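Aldehyde dehydrogenase (Staphylococcus aureus, PDB 6K10) oxidises the aldehyde 4,4'-diaponeurosporen-4-al to 4,4'-diaponeurosporenoic acid in the biosynthesis of the carotenoid staphyloxanthin, as an NAD-dependent enzyme. Local coordinates at residues 110-122 with 180-194. The protein carries 1 engineered substitution. Numbering follows the deposited sequence.
Sequences EPYGTVLIIAPFN and TQTLIHLPFDYVFFT
Leu116 and Ile118 link strand 114-118 in parallel to strand 190-194 through a ladder of backbone hydrogen bonds: Leu116 N to Tyr190 O, Phe192 N to Leu116 O (2.7 Å), Ile118 N to Phe192 O and Thr194 N to Ile118 O, the last longer at 3.2 Å. A water bridges Ile118 O and Thr194 OG1. Just before the ladder, Asp189 and Thr114 grip each other twice: Asp189 N donates to Thr114 O, and Asp189 OD2 takes Thr114 N on its anti lone pair in an almost straight bond (2.8 Å, 177°).

On one face, Leu116 CB sits over the centre of the Phe188 ring, a CH-pi contact of 3.6 Å to the centroid. Leu116 CG, anti to the backbone N (chi1 175°), carries Leu116 CD2 to Leu183 CB (3.8 Å), while Ile118 turns CD1 to Thr180 and Ile184 and CG2 to the Phe193 ring edge. On the other, Tyr190 CD2 lies over a face of the Tyr112 ring (3.5 Å from Tyr190 CD2 to Tyr112 CE2), the ring planes 41° apart.

Helix 177-184 thus covers the Leu116 face of this Rossmann-like sheet, Phe192 meets helix 126-138 on the other, strand 141-145 pairs alongside strand 114-118, and Thr194 ends near the predicted active-site Glu217.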
loop_
_atom_site.group_PDB
_atom_site.type_symbol
_atom_site.label_atom_id
_atom_site.label_comp_id
_atom_site.label_asym_id
_atom_site.label_seq_id
_atom_site.Cartn_x
_atom_site.Cartn_y
_atom_site.Cartn_z
ATOM N N GLU A 110 -8.674 2.670 -11.463
ATOM C CA GLU A 110 -7.912 2.966 -12.667
ATOM C C GLU A 110 -6.498 2.415 -12.546
ATOM O O GLU A 110 -5.989 2.240 -11.433
ATOM C CB GLU A 110 -7.862 4.478 -12.946
ATOM C CG GLU A 110 -7.048 5.289 -11.952
ATOM C CD GLU A 110 -7.041 6.769 -12.287
ATOM O OE1 GLU A 110 -7.774 7.174 -13.212
ATOM O OE2 GLU A 110 -6.304 7.528 -11.626
ATOM N N PRO A 111 -5.856 2.123 -13.673
ATOM C CA PRO A 111 -4.499 1.565 -13.629
ATOM C C PRO A 111 -3.449 2.609 -13.287
ATOM O O PRO A 111 -3.664 3.819 -13.385
ATOM C CB PRO A 111 -4.286 1.035 -15.051
ATOM C CG PRO A 111 -5.259 1.793 -15.891
ATOM C CD PRO A 111 -6.446 2.033 -15.018
ATOM N N TYR A 112 -2.282 2.104 -12.886
ATOM C CA TYR A 112 -1.116 2.954 -12.680
ATOM C C TYR A 112 -0.472 3.349 -14.002
ATOM O O TYR A 112 0.010 4.476 -14.150
ATOM C CB TYR A 112 -0.094 2.235 -11.801
ATOM C CG TYR A 112 -0.426 2.233 -10.331
ATOM C CD1 TYR A 112 -0.237 3.369 -9.558
ATOM C CD2 TYR A 112 -0.922 1.093 -9.715
ATOM C CE1 TYR A 112 -0.534 3.372 -8.212
ATOM C CE2 TYR A 112 -1.224 1.086 -8.367
ATOM C CZ TYR A 112 -1.029 2.228 -7.621
ATOM O OH TYR A 112 -1.323 2.231 -6.279
ATOM N N GLY A 113 -0.450 2.431 -14.965
ATOM C CA GLY A 113 0.195 2.683 -16.237
ATOM C C GLY A 113 1.031 1.511 -16.709
ATOM O O GLY A 113 0.492 0.473 -17.105
ATOM N N THR A 114 2.351 1.665 -16.665
ATOM C CA THR A 114 3.295 0.640 -17.092
ATOM C C THR A 114 4.012 0.104 -15.858
ATOM O O THR A 114 4.649 0.870 -15.127
ATOM C CB THR A 114 4.292 1.214 -18.099
ATOM O OG1 THR A 114 3.586 1.666 -19.262
ATOM C CG2 THR A 114 5.313 0.161 -18.504
ATOM N N VAL A 115 3.906 -1.205 -15.627
ATOM C CA VAL A 115 4.369 -1.806 -14.384
ATOM C C VAL A 115 5.466 -2.824 -14.673
ATOM O O VAL A 115 5.608 -3.334 -15.789
ATOM C CB VAL A 115 3.216 -2.463 -13.594
ATOM C CG1 VAL A 115 2.069 -1.481 -13.414
ATOM C CG2 VAL A 115 2.737 -3.732 -14.291
ATOM N N LEU A 116 6.246 -3.117 -13.635
ATOM C CA LEU A 116 7.351 -4.061 -13.693
ATOM C C LEU A 116 7.065 -5.224 -12.755
ATOM O O LEU A 116 6.667 -5.014 -11.605
ATOM C CB LEU A 116 8.669 -3.385 -13.304
ATOM C CG LEU A 116 9.907 -4.280 -13.205
ATOM C CD1 LEU A 116 10.181 -4.997 -14.523
ATOM C CD2 LEU A 116 11.118 -3.473 -12.763
ATOM N N ILE A 117 7.272 -6.444 -13.245
ATOM C CA ILE A 117 7.072 -7.659 -12.463
ATOM C C ILE A 117 8.368 -8.454 -12.488
ATOM O O ILE A 117 8.843 -8.845 -13.563
ATOM C CB ILE A 117 5.902 -8.498 -13.000
ATOM C CG1 ILE A 117 4.588 -7.728 -12.854
ATOM C CG2 ILE A 117 5.825 -9.832 -12.274
ATOM C CD1 ILE A 117 3.410 -8.396 -13.522
ATOM N N ILE A 118 8.940 -8.691 -11.309
ATOM C CA ILE A 118 10.173 -9.456 -11.153
ATOM C C ILE A 118 9.834 -10.757 -10.440
ATOM O O ILE A 118 9.210 -10.741 -9.374
ATOM C CB ILE A 118 11.235 -8.667 -10.366
ATOM C CG1 ILE A 118 11.556 -7.345 -11.059
ATOM C CG2 ILE A 118 12.497 -9.500 -10.179
ATOM C CD1 ILE A 118 12.293 -6.359 -10.167
ATOM N N ALA A 119 10.256 -11.881 -11.018
ATOM C CA ALA A 119 9.918 -13.170 -10.442
ATOM C C ALA A 119 11.163 -14.005 -10.178
ATOM O O ALA A 119 12.101 -13.984 -10.978
ATOM C CB ALA A 119 8.977 -13.951 -11.358
ATOM N N PRO A 120 11.190 -14.766 -9.076
ATOM C CA PRO A 120 12.371 -15.574 -8.757
ATOM C C PRO A 120 12.296 -16.971 -9.353
ATOM O O PRO A 120 11.428 -17.248 -10.186
ATOM C CB PRO A 120 12.347 -15.614 -7.227
ATOM C CG PRO A 120 10.882 -15.639 -6.916
ATOM C CD PRO A 120 10.185 -14.836 -8.001
ATOM N N PHE A 121 13.189 -17.865 -8.924
ATOM C CA PHE A 121 13.356 -19.169 -9.554
ATOM C C PHE A 121 12.434 -20.255 -9.011
ATOM O O PHE A 121 12.249 -21.269 -9.695
ATOM C CB PHE A 121 14.812 -19.645 -9.401
ATOM C CG PHE A 121 15.164 -20.090 -7.995
ATOM C CD1 PHE A 121 14.854 -21.368 -7.552
ATOM C CD2 PHE A 121 15.832 -19.243 -7.132
ATOM C CE1 PHE A 121 15.170 -21.777 -6.273
ATOM C CE2 PHE A 121 16.163 -19.654 -5.853
ATOM C CZ PHE A 121 15.835 -20.926 -5.424
ATOM N N ASN A 122 11.887 -20.104 -7.800
ATOM C CA ASN A 122 11.342 -21.266 -7.104
ATOM C C ASN A 122 9.950 -21.658 -7.588
ATOM O O ASN A 122 9.659 -22.852 -7.713
ATOM C CB ASN A 122 11.349 -21.024 -5.589
ATOM C CG ASN A 122 10.549 -19.806 -5.172
ATOM O OD1 ASN A 122 10.594 -18.762 -5.817
ATOM N ND2 ASN A 122 9.821 -19.934 -4.066
ATOM N N THR A 180 17.887 -6.608 -14.426
ATOM C CA THR A 180 17.048 -6.088 -13.353
ATOM C C THR A 180 17.482 -4.683 -12.958
ATOM O O THR A 180 16.642 -3.808 -12.718
ATOM C CB THR A 180 17.105 -7.020 -12.142
ATOM O OG1 THR A 180 16.671 -8.330 -12.525
ATOM C CG2 THR A 180 16.208 -6.501 -11.026
ATOM N N GLN A 181 18.797 -4.453 -12.896
ATOM C CA GLN A 181 19.316 -3.129 -12.564
ATOM C C GLN A 181 18.822 -2.082 -13.554
ATOM O O GLN A 181 18.411 -0.985 -13.156
ATOM C CB GLN A 181 20.843 -3.165 -12.543
ATOM C CG GLN A 181 21.485 -2.140 -11.629
ATOM C CD GLN A 181 21.356 -2.508 -10.166
ATOM O OE1 GLN A 181 20.749 -1.779 -9.383
ATOM N NE2 GLN A 181 21.929 -3.646 -9.788
ATOM N N THR A 182 18.850 -2.406 -14.847
ATOM C CA THR A 182 18.375 -1.467 -15.858
ATOM C C THR A 182 16.893 -1.166 -15.679
ATOM O O THR A 182 16.458 -0.021 -15.852
ATOM C CB THR A 182 18.641 -2.028 -17.254
ATOM O OG1 THR A 182 20.041 -2.294 -17.401
ATOM C CG2 THR A 182 18.204 -1.040 -18.321
ATOM N N LEU A 183 16.104 -2.179 -15.319
ATOM C CA LEU A 183 14.657 -2.005 -15.248
ATOM C C LEU A 183 14.241 -1.189 -14.030
ATOM O O LEU A 183 13.362 -0.324 -14.131
ATOM C CB LEU A 183 13.971 -3.371 -15.244
ATOM C CG LEU A 183 13.976 -4.099 -16.589
ATOM C CD1 LEU A 183 13.736 -5.586 -16.399
ATOM C CD2 LEU A 183 12.911 -3.501 -17.491
ATOM N N ILE A 184 14.855 -1.441 -12.870
ATOM C CA ILE A 184 14.411 -0.793 -11.639
ATOM C C ILE A 184 14.779 0.681 -11.566
ATOM O O ILE A 184 14.238 1.400 -10.717
ATOM C CB ILE A 184 14.963 -1.523 -10.398
ATOM C CG1 ILE A 184 16.490 -1.578 -10.427
ATOM C CG2 ILE A 184 14.371 -2.921 -10.295
ATOM C CD1 ILE A 184 17.090 -2.290 -9.228
ATOM N N HIS A 185 15.680 1.152 -12.423
ATOM C CA HIS A 185 16.017 2.568 -12.484
ATOM C C HIS A 185 15.151 3.338 -13.471
ATOM O O HIS A 185 15.295 4.560 -13.576
ATOM C CB HIS A 185 17.495 2.747 -12.842
ATOM C CG HIS A 185 18.431 2.351 -11.745
ATOM N ND1 HIS A 185 18.371 2.901 -10.483
ATOM C CD2 HIS A 185 19.448 1.458 -11.718
ATOM C CE1 HIS A 185 19.310 2.362 -9.724
ATOM N NE2 HIS A 185 19.978 1.484 -10.451
ATOM N N LEU A 186 14.262 2.653 -14.196
ATOM C CA LEU A 186 13.322 3.301 -15.095
ATOM C C LEU A 186 12.065 3.715 -14.337
ATOM O O LEU A 186 11.640 3.026 -13.403
ATOM C CB LEU A 186 12.951 2.362 -16.241
ATOM C CG LEU A 186 14.101 2.012 -17.186
ATOM C CD1 LEU A 186 13.662 0.996 -18.229
ATOM C CD2 LEU A 186 14.636 3.271 -17.849
ATOM N N PRO A 187 11.435 4.854 -14.718
ATOM C CA PRO A 187 10.277 5.364 -13.962
ATOM C C PRO A 187 8.992 4.595 -14.257
ATOM O O PRO A 187 8.010 5.140 -14.773
ATOM C CB PRO A 187 10.211 6.826 -14.421
ATOM C CG PRO A 187 10.688 6.776 -15.828
ATOM C CD PRO A 187 11.778 5.727 -15.855
ATOM N N PHE A 188 8.998 3.304 -13.929
ATOM C CA PHE A 188 7.776 2.516 -13.965
ATOM C C PHE A 188 6.724 3.146 -13.057
ATOM O O PHE A 188 7.035 3.864 -12.105
ATOM C CB PHE A 188 8.045 1.079 -13.515
ATOM C CG PHE A 188 8.652 0.203 -14.575
ATOM C CD1 PHE A 188 7.848 -0.479 -15.475
ATOM C CD2 PHE A 188 10.025 0.048 -14.660
ATOM C CE1 PHE A 188 8.402 -1.293 -16.445
ATOM C CE2 PHE A 188 10.585 -0.765 -15.629
ATOM C CZ PHE A 188 9.774 -1.436 -16.521
ATOM N N ASP A 189 5.458 2.869 -13.360
ATOM C CA ASP A 189 4.372 3.348 -12.517
ATOM C C ASP A 189 4.094 2.429 -11.334
ATOM O O ASP A 189 3.403 2.843 -10.396
ATOM C CB ASP A 189 3.102 3.537 -13.352
ATOM C CG ASP A 189 3.307 4.503 -14.507
ATOM O OD1 ASP A 189 3.516 5.706 -14.242
ATOM O OD2 ASP A 189 3.266 4.063 -15.676
ATOM N N TYR A 190 4.619 1.205 -11.354
ATOM C CA TYR A 190 4.533 0.292 -10.225
ATOM C C TYR A 190 5.584 -0.792 -10.406
ATOM O O TYR A 190 5.898 -1.183 -11.534
ATOM C CB TYR A 190 3.135 -0.329 -10.101
ATOM C CG TYR A 190 2.809 -0.799 -8.705
ATOM C CD1 TYR A 190 3.209 -2.052 -8.263
ATOM C CD2 TYR A 190 2.106 0.013 -7.826
ATOM C CE1 TYR A 190 2.919 -2.484 -6.981
ATOM C CE2 TYR A 190 1.809 -0.409 -6.545
ATOM C CZ TYR A 190 2.215 -1.656 -6.127
ATOM O OH TYR A 190 1.916 -2.069 -4.849
ATOM N N VAL A 191 6.131 -1.273 -9.291
ATOM C CA VAL A 191 7.103 -2.360 -9.302
ATOM C C VAL A 191 6.617 -3.461 -8.369
ATOM O O VAL A 191 6.333 -3.202 -7.196
ATOM C CB VAL A 191 8.506 -1.879 -8.883
ATOM C CG1 VAL A 191 9.443 -3.062 -8.744
ATOM C CG2 VAL A 191 9.049 -0.888 -9.901
ATOM N N PHE A 192 6.519 -4.681 -8.890
ATOM C CA PHE A 192 6.122 -5.857 -8.122
ATOM C C PHE A 192 7.300 -6.818 -8.100
ATOM O O PHE A 192 7.770 -7.237 -9.160
ATOM C CB PHE A 192 4.875 -6.519 -8.730
ATOM C CG PHE A 192 4.299 -7.631 -7.886
ATOM C CD1 PHE A 192 4.944 -8.858 -7.781
ATOM C CD2 PHE A 192 3.114 -7.449 -7.198
ATOM C CE1 PHE A 192 4.419 -9.871 -7.006
ATOM C CE2 PHE A 192 2.584 -8.466 -6.421
ATOM C CZ PHE A 192 3.238 -9.677 -6.327
ATOM N N PHE A 193 7.768 -7.168 -6.900
ATOM C CA PHE A 193 8.970 -7.973 -6.734
ATOM C C PHE A 193 8.732 -9.113 -5.754
ATOM O O PHE A 193 8.226 -8.892 -4.652
ATOM C CB PHE A 193 10.146 -7.113 -6.256
ATOM C CG PHE A 193 11.319 -7.921 -5.779
ATOM C CD1 PHE A 193 12.275 -8.366 -6.671
ATOM C CD2 PHE A 193 11.469 -8.237 -4.435
ATOM C CE1 PHE A 193 13.346 -9.115 -6.243
ATOM C CE2 PHE A 193 12.536 -8.989 -4.003
ATOM C CZ PHE A 193 13.483 -9.423 -4.905
ATOM N N THR A 194 9.116 -10.325 -6.157
ATOM C CA THR A 194 9.212 -11.479 -5.272
ATOM C C THR A 194 10.633 -12.008 -5.350
ATOM O O THR A 194 11.142 -12.252 -6.448
ATOM C CB THR A 194 8.221 -12.585 -5.663
ATOM O OG1 THR A 194 6.886 -12.067 -5.645
ATOM C CG2 THR A 194 8.304 -13.763 -4.694
HETATM O O HOH W 1 6.777 -11.886 -8.566
#